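Local coordinates for protein fructose-like phosphotransferase enzyme IIB component 3 (Escherichia coli K12, PDB 4TN5) that probably takes a phosphoryl group from its EIIA partner onto a cysteine and passes it to incoming fructose-like sugar during uptake by the phosphotransferase system, at residues Gln92-Met95 against Ser96-Lys100. Numbering follows the deposited sequence.
Sequences QRVM and SAVRK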
# COMPACT_ATOMS: atom_id res chain seq x y z
N GLN A 92 -6.20 3.17 -19.38
CA GLN A 92 -6.13 4.58 -18.97
C GLN A 92 -6.46 4.67 -17.49
O GLN A 92 -5.94 5.51 -16.76
CB GLN A 92 -7.05 5.49 -19.79
CG GLN A 92 -7.26 6.83 -19.07
CD GLN A 92 -8.62 7.47 -19.23
OE1 GLN A 92 -8.90 8.13 -20.24
NE2 GLN A 92 -9.48 7.28 -18.23
N ARG A 93 -7.33 3.77 -17.05
CA ARG A 93 -7.60 3.62 -15.63
C ARG A 93 -6.33 3.55 -14.83
O ARG A 93 -6.19 4.20 -13.78
CB ARG A 93 -8.37 2.33 -15.39
CG ARG A 93 -9.85 2.40 -15.72
CD ARG A 93 -10.61 1.38 -14.92
NE ARG A 93 -10.03 1.24 -13.58
CZ ARG A 93 -10.42 0.37 -12.65
NH1 ARG A 93 -11.43 -0.45 -12.85
NH2 ARG A 93 -9.81 0.34 -11.48
N VAL A 94 -5.39 2.76 -15.33
CA VAL A 94 -4.15 2.49 -14.64
C VAL A 94 -3.23 3.71 -14.55
O VAL A 94 -2.76 4.04 -13.46
CB VAL A 94 -3.39 1.33 -15.31
CG1 VAL A 94 -2.11 1.03 -14.55
CG2 VAL A 94 -4.28 0.09 -15.37
N MSE A 95 -2.98 4.39 -15.66
CA MSE A 95 -1.99 5.46 -15.63
C MSE A 95 -2.49 6.70 -14.89
O MSE A 95 -1.69 7.50 -14.40
CB MSE A 95 -1.52 5.87 -17.03
CG MSE A 95 -2.49 6.76 -17.77
SE MSE A 95 -2.00 6.95 -19.64
CE MSE A 95 -2.90 5.35 -20.30
N SER A 96 -3.81 6.87 -14.82
CA SER A 96 -4.37 8.01 -14.08
C SER A 96 -4.33 7.69 -12.60
O SER A 96 -4.25 8.57 -11.76
CB SER A 96 -5.80 8.33 -14.52
OG SER A 96 -6.43 9.19 -13.58
N ALA A 97 -4.40 6.40 -12.28
CA ALA A 97 -4.14 5.94 -10.93
C ALA A 97 -2.68 6.21 -10.62
O ALA A 97 -2.34 6.72 -9.55
CB ALA A 97 -4.45 4.46 -10.80
N VAL A 98 -1.82 5.87 -11.58
CA VAL A 98 -0.39 6.14 -11.48
C VAL A 98 -0.11 7.62 -11.27
O VAL A 98 0.79 8.00 -10.51
CB VAL A 98 0.37 5.63 -12.73
CG1 VAL A 98 1.79 6.17 -12.76
CG2 VAL A 98 0.38 4.11 -12.77
N ARG A 99 -0.88 8.48 -11.93
CA ARG A 99 -0.62 9.91 -11.88
C ARG A 99 -1.14 10.52 -10.58
O ARG A 99 -0.64 11.55 -10.13
CB ARG A 99 -1.20 10.60 -13.11
CG ARG A 99 -0.41 11.83 -13.56
CD ARG A 99 -0.88 12.34 -14.92
NE ARG A 99 0.03 13.33 -15.49
CZ ARG A 99 0.08 14.60 -15.10
NH1 ARG A 99 -0.72 15.03 -14.14
NH2 ARG A 99 0.93 15.44 -15.67
N LYS A 100 -2.14 9.87 -9.98
CA LYS A 100 -2.57 10.23 -8.63
C LYS A 100 -1.48 9.89 -7.61
O LYS A 100 -1.03 10.75 -6.86
CB LYS A 100 -3.87 9.53 -8.24
CG LYS A 100 -5.08 9.90 -9.08
CD LYS A 100 -6.31 9.11 -8.65
CE LYS A 100 -7.44 10.02 -8.19
NZ LYS A 100 -8.66 9.86 -9.04
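Val98 N donates to Val94 O over 2.8 Å, with an N-H...O angle of 158° and the donor lying in the carbonyl plane, and so closes one i to i+4 turn of helix 92-103. The two bonds before it are longer and enter their acceptors at a tilt: Ser96 N reaches Gln92 O at 3.2 Å, its donor tilted from the carbonyl plane of Gln92, and Ala97 N reaches Arg93 O with a tilt of 29°. One step further on, the link from Arg99 N to Met95 O is short but weak, because its N-H is bent well away from the acceptor.

The same i to i+4 spacing puts Val98 CG2 near Val94 CG1, at 4.3 Å. Val98 CG2 stands anti to its own carbonyl carbon, beside the backbone N, and there it lies 3.2 Å from Val94 O. The neighbouring methyl, Ala97 CB, also approaches Val94 O, at 3.2 Å. Thus the Val94 oxygen, already holding the Val98 N-H, is also bordered by two side-chain carbons. Met95, present as selenomethionine, starts out differently: its CG sits between the backbone N and the carbonyl carbon (chi1 79°), which brings CG to 3.2 Å from Ser96 N before the chain bends at chi3; its side chain touches Glu31.

Val94 and Val98 both pack on Leu61 of strand 59-64, and Val98 also touches Trp33, whereas Arg93 forms a salt bridge with Glu113. With buried valines one turn apart and exposed Gln92 and Arg99, the segment shows the amphipathic character of a helix laid against the parallel-stranded core of the alpha/beta fold of PTS IIB proteins.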